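Local coordinates for protein probable transcriptional regulator PhnF (Escherichia coli, PDB 2FA1) that is probably a GntR/HutC-family transcriptional regulator of alkylphosphonate uptake and C-P lyase genes, represented here by its C-terminal effector-binding (UTRA) domain, at residues A[35-40]-A[141-146]; A[125-129]-A[151-156]. Numbering follows the deposited sequence.

Contact 1 of 2, residues A[35-40]-A[141-146]; sequences HVADAL and PAEYSV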
loop_
_atom_site.group_PDB
_atom_site.type_symbol
_atom_site.label_atom_id
_atom_site.label_comp_id
_atom_site.label_asym_id
_atom_site.label_seq_id
_atom_site.Cartn_x
_atom_site.Cartn_y
_atom_site.Cartn_z
ATOM N N HIS A 35 -20.240 3.763 -6.863
ATOM C CA HIS A 35 -19.024 3.071 -6.336
ATOM C C HIS A 35 -19.305 2.412 -4.998
ATOM O O HIS A 35 -18.835 1.279 -4.749
ATOM C CB HIS A 35 -17.659 3.914 -6.404
ATOM C CG HIS A 35 -17.229 4.675 -5.151
ATOM N ND1 HIS A 35 -15.968 4.531 -4.581
ATOM C CD2 HIS A 35 -17.817 5.693 -4.469
ATOM C CE1 HIS A 35 -15.849 5.350 -3.546
ATOM N NE2 HIS A 35 -16.963 6.062 -3.451
ATOM N N VAL A 36 -20.026 3.131 -4.147
ATOM C CA VAL A 36 -20.331 2.590 -2.819
ATOM C C VAL A 36 -21.270 1.353 -2.927
ATOM O O VAL A 36 -21.051 0.299 -2.270
ATOM C CB VAL A 36 -20.947 3.654 -1.869
ATOM C CG1 VAL A 36 -21.498 2.991 -0.558
ATOM C CG2 VAL A 36 -19.925 4.720 -1.524
ATOM N N ALA A 37 -22.323 1.513 -3.683
ATOM C CA ALA A 37 -23.256 0.376 -3.957
ATOM C C ALA A 37 -22.549 -0.854 -4.581
ATOM O O ALA A 37 -22.753 -2.021 -4.143
ATOM C CB ALA A 37 -24.403 0.860 -4.814
ATOM N N ASP A 38 -21.665 -0.637 -5.572
ATOM C CA ASP A 38 -20.857 -1.763 -6.083
ATOM C C ASP A 38 -20.008 -2.414 -5.078
ATOM O O ASP A 38 -19.915 -3.596 -5.033
ATOM C CB ASP A 38 -19.899 -1.332 -7.205
ATOM C CG ASP A 38 -20.561 -1.331 -8.604
ATOM O OD1 ASP A 38 -21.575 -2.071 -8.801
ATOM O OD2 ASP A 38 -20.084 -0.551 -9.465
ATOM N N ALA A 39 -19.340 -1.636 -4.219
ATOM C CA ALA A 39 -18.513 -2.228 -3.243
ATOM C C ALA A 39 -19.294 -3.112 -2.228
ATOM O O ALA A 39 -18.781 -4.131 -1.778
ATOM C CB ALA A 39 -17.790 -1.073 -2.509
ATOM N N LEU A 40 -20.457 -2.594 -1.805
ATOM C CA LEU A 40 -21.295 -3.202 -0.739
ATOM C C LEU A 40 -22.193 -4.265 -1.349
ATOM O O LEU A 40 -22.877 -4.968 -0.610
ATOM C CB LEU A 40 -22.201 -2.134 -0.117
ATOM C CG LEU A 40 -21.336 -1.304 0.890
ATOM C CD1 LEU A 40 -22.209 -0.153 1.381
ATOM C CD2 LEU A 40 -20.749 -2.082 1.953
ATOM N N PRO A 141 -20.403 -7.771 1.851
ATOM C CA PRO A 141 -19.531 -7.070 2.842
ATOM C C PRO A 141 -20.383 -6.272 3.841
ATOM O O PRO A 141 -21.555 -5.973 3.537
ATOM C CB PRO A 141 -18.669 -6.107 2.006
ATOM C CG PRO A 141 -18.957 -6.438 0.571
ATOM C CD PRO A 141 -20.189 -7.323 0.458
ATOM N N ALA A 142 -19.777 -5.951 4.986
ATOM C CA ALA A 142 -20.450 -5.180 6.018
ATOM C C ALA A 142 -20.125 -3.713 5.775
ATOM O O ALA A 142 -20.961 -2.844 6.006
ATOM C CB ALA A 142 -20.016 -5.609 7.435
ATOM N N GLU A 143 -18.897 -3.444 5.317
ATOM C CA GLU A 143 -18.404 -2.035 5.370
ATOM C C GLU A 143 -17.415 -1.835 4.219
ATOM O O GLU A 143 -16.600 -2.747 3.971
ATOM C CB GLU A 143 -17.668 -1.726 6.655
ATOM C CG GLU A 143 -17.082 -0.220 6.759
ATOM C CD GLU A 143 -15.823 -0.115 7.539
ATOM O OE1 GLU A 143 -15.552 0.940 8.099
ATOM O OE2 GLU A 143 -14.964 -1.011 7.551
ATOM N N TYR A 144 -17.529 -0.671 3.568
ATOM C CA TYR A 144 -16.571 -0.263 2.518
ATOM C C TYR A 144 -15.956 1.027 3.096
ATOM O O TYR A 144 -16.747 1.924 3.472
ATOM C CB TYR A 144 -17.375 0.120 1.313
ATOM C CG TYR A 144 -16.617 0.789 0.195
ATOM C CD1 TYR A 144 -15.367 0.256 -0.204
ATOM C CD2 TYR A 144 -17.128 1.890 -0.451
ATOM C CE1 TYR A 144 -14.646 0.832 -1.370
ATOM C CE2 TYR A 144 -16.393 2.485 -1.562
ATOM C CZ TYR A 144 -15.189 1.939 -1.978
ATOM O OH TYR A 144 -14.467 2.468 -3.060
ATOM N N SER A 145 -14.608 1.111 3.069
ATOM C CA SER A 145 -14.029 2.364 3.602
ATOM C C SER A 145 -13.028 2.883 2.604
ATOM O O SER A 145 -12.349 2.100 1.922
ATOM C CB SER A 145 -13.389 2.145 4.937
ATOM O OG SER A 145 -12.195 1.457 4.858
ATOM N N VAL A 146 -12.896 4.207 2.554
ATOM C CA VAL A 146 -11.958 4.806 1.634
ATOM C C VAL A 146 -11.169 5.813 2.472
ATOM O O VAL A 146 -11.785 6.790 2.946
ATOM C CB VAL A 146 -12.723 5.611 0.578
ATOM C CG1 VAL A 146 -11.714 6.328 -0.498
ATOM C CG2 VAL A 146 -13.848 4.750 -0.127
HETATM O O HOH W 1 -24.266 -5.218 1.523
#

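Contact 2 of 2, residues A[125-129]-A[151-156]; sequences PLLCV and ADMIEF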
loop_
_atom_site.group_PDB
_atom_site.type_symbol
_atom_site.label_atom_id
_atom_site.label_comp_id
_atom_site.label_asym_id
_atom_site.label_seq_id
_atom_site.Cartn_x
_atom_site.Cartn_y
_atom_site.Cartn_z
ATOM N N PRO A 125 0.281 15.073 -3.244
ATOM C CA PRO A 125 0.081 13.594 -3.275
ATOM C C PRO A 125 -0.601 12.938 -2.049
ATOM O O PRO A 125 -0.170 13.151 -0.871
ATOM C CB PRO A 125 1.514 13.047 -3.450
ATOM C CG PRO A 125 2.182 14.098 -4.172
ATOM C CD PRO A 125 1.704 15.373 -3.486
ATOM N N LEU A 126 -1.594 12.088 -2.359
ATOM C CA LEU A 126 -2.361 11.361 -1.329
ATOM C C LEU A 126 -2.223 9.869 -1.545
ATOM O O LEU A 126 -2.152 9.458 -2.728
ATOM C CB LEU A 126 -3.844 11.672 -1.383
ATOM C CG LEU A 126 -4.385 13.083 -1.341
ATOM C CD1 LEU A 126 -5.907 13.018 -1.614
ATOM C CD2 LEU A 126 -4.027 13.607 0.011
ATOM N N LEU A 127 -2.222 9.079 -0.459
ATOM C CA LEU A 127 -2.350 7.615 -0.564
ATOM C C LEU A 127 -3.824 7.345 -0.369
ATOM O O LEU A 127 -4.471 7.932 0.564
ATOM C CB LEU A 127 -1.582 6.903 0.545
ATOM C CG LEU A 127 -0.092 6.687 0.262
ATOM C CD1 LEU A 127 0.849 6.526 1.536
ATOM C CD2 LEU A 127 0.040 5.544 -0.739
ATOM N N CYS A 128 -4.411 6.507 -1.231
ATOM C CA CYS A 128 -5.801 6.187 -1.102
ATOM C C CYS A 128 -5.913 4.682 -0.826
ATOM O O CYS A 128 -5.374 3.881 -1.622
ATOM C CB CYS A 128 -6.520 6.556 -2.350
ATOM S SG CYS A 128 -8.273 5.943 -2.444
ATOM N N VAL A 129 -6.523 4.300 0.315
ATOM C CA VAL A 129 -6.576 2.869 0.700
ATOM C C VAL A 129 -8.065 2.539 0.787
ATOM O O VAL A 129 -8.835 3.184 1.559
ATOM C CB VAL A 129 -5.867 2.522 2.024
ATOM C CG1 VAL A 129 -6.033 1.058 2.314
ATOM C CG2 VAL A 129 -4.375 2.836 1.929
ATOM N N ALA A 151 0.428 11.833 1.779
ATOM C CA ALA A 151 1.565 10.977 1.611
ATOM C C ALA A 151 2.861 11.611 2.089
ATOM O O ALA A 151 3.853 10.887 2.294
ATOM C CB ALA A 151 1.670 10.590 0.150
ATOM N N ASP A 152 2.862 12.947 2.286
ATOM C CA ASP A 152 4.033 13.533 2.902
ATOM C C ASP A 152 4.173 13.296 4.414
ATOM O O ASP A 152 5.222 13.686 4.979
ATOM C CB ASP A 152 4.179 15.019 2.527
ATOM C CG ASP A 152 3.053 15.889 3.041
ATOM O OD1 ASP A 152 2.022 15.336 3.419
ATOM O OD2 ASP A 152 3.149 17.152 3.022
ATOM N N MET A 153 3.200 12.645 5.057
ATOM C CA MET A 153 3.155 12.511 6.508
ATOM C C MET A 153 2.915 11.075 7.015
ATOM O O MET A 153 3.151 10.709 8.181
ATOM C CB MET A 153 2.079 13.463 7.054
ATOM C CG MET A 153 2.374 14.921 6.794
ATOM S SD MET A 153 3.694 15.515 7.880
ATOM C CE MET A 153 3.023 14.863 9.358
ATOM N N ILE A 154 2.420 10.222 6.144
ATOM C CA ILE A 154 2.152 8.828 6.602
ATOM C C ILE A 154 2.615 7.794 5.596
ATOM O O ILE A 154 2.361 8.000 4.393
ATOM C CB ILE A 154 0.644 8.632 6.896
ATOM C CG1 ILE A 154 0.171 9.303 8.204
ATOM C CG2 ILE A 154 0.317 7.120 7.065
ATOM C CD1 ILE A 154 -1.377 9.455 8.283
ATOM N N GLU A 155 3.324 6.743 6.093
ATOM C CA GLU A 155 3.689 5.548 5.319
ATOM C C GLU A 155 2.977 4.344 5.956
ATOM O O GLU A 155 2.714 4.322 7.177
ATOM C CB GLU A 155 5.236 5.431 5.326
ATOM C CG GLU A 155 5.794 4.040 4.952
ATOM C CD GLU A 155 7.310 4.060 4.781
ATOM O OE1 GLU A 155 7.987 4.347 5.793
ATOM O OE2 GLU A 155 7.854 3.768 3.666
ATOM N N PHE A 156 2.596 3.370 5.145
ATOM C CA PHE A 156 1.905 2.189 5.661
ATOM C C PHE A 156 2.873 1.075 5.841
ATOM O O PHE A 156 3.777 0.916 5.039
ATOM C CB PHE A 156 0.799 1.727 4.725
ATOM C CG PHE A 156 -0.429 2.645 4.746
ATOM C CD1 PHE A 156 -1.372 2.489 5.738
ATOM C CD2 PHE A 156 -0.624 3.601 3.735
ATOM C CE1 PHE A 156 -2.507 3.394 5.794
ATOM C CE2 PHE A 156 -1.723 4.478 3.760
ATOM C CZ PHE A 156 -2.669 4.348 4.772
HETATM O O HOH W 2 -0.293 15.422 0.893
#

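Contact 1 of 2, residues A[35-40]-A[141-146]
A short helix laid against one face of the central antiparallel sheet of the UTRA domain makes this contact: residues 35-40 of the helix pack on residues 141-146, which lead into strand 143-150. The short segments cross at 133°, their axes 8.3 Å apart at closest approach. Tyr144 is the residue to look at first. Its CB points toward the helix, and Ala39 CB sits over one face of the ring, 3.5 Å from the centroid of the Tyr144 ring and only 12° off the normal, a CH-pi contact. With only a methyl group between them, the helix backbone runs close over the ring. Val36 CG2 adds an apolar contact to Tyr144 CD2 at 4.1 Å, and Leu40 CD2 reaches Tyr144 CB, also at 4.1 Å. The edge of the Tyr144 ring meets the face of His35 in an offset edge-to-face pair, centroids 5.2 Å apart and planes at 77°, and Tyr144 OH is hydrogen-bonded to Arg130. The strand enters the sheet through a classic beta bulge, with Ala142 and Glu143 both facing Asn133 on strand 125-135. The CA-to-CB bond of Glu143 points away from the helix; its carboxylate is hydrogen-bonded to Asn133, His67 and His87. Just before the bulge, Pro141 CG packs 3.3 Å from Ala39 O, while a water donates to Leu40 O at 2.6 Å and weakly to Pro141 O at 3.5 Å.

Contact 2 of 2, residues A[125-129]-A[151-156]
Leu127, Ala151 and Phe156 carry most of this buried contact. Ala151 sits in the turn that leaves strand 143-150, close beside the start of strand 125-135: its N donates to Pro125 O at 3.0 Å, and its CB rests 4.3 Å from Leu127 CG. Beyond that bond the two segments diverge. The axes of strands 125-129 and 154-156 stay at least 9.0 Å apart, at 36°, so side chains fill the gap. Leu127 points into it, CD1 lying 3.9 Å from Phe156 CD2 and 3.6 Å from Ile154 O. Two residues on, Val129 CG2 reaches Phe156 CE2 at 3.6 Å. Strand 154-159 belongs to a different sheet, paired with strand 9-12, and Phe156 also pairs antiparallel with a strand of the second subunit. A water donates to Pro125 O at 2.9 Å and weakly to Asp152 OD1, whose carboxylate forms a salt bridge with Arg150. Between these segments, then, one directional bond sets Ala151 against Pro125, and past it and the water they meet through apolar side chains.

Overall arrangement
From the N terminus, the chain passes through strand 9-12 and the edge strand 23-31 before reaching helix 34-40, the first half of contact 1. Strands 47-57 and 60-69, helices 75-78 and 86-94, strand 98-109 and helix 113-118 follow, and then 125-129 opens contact 2. Only at 141-146 does contact 1 close, a loop of 100 intervening residues; contact 2 closes at 151-156 after just 21. Their segments alternate, so the two loops cross. Contact 1 ties a helix to the central sheet, and contact 2 ties that sheet to the strand pair 9-12 and 154-159. Their centres lie 21 Å apart, yet they touch on neighbouring strands, Val146 CG1 being 4.0 Å from Cys128 SG, and both reach the second subunit.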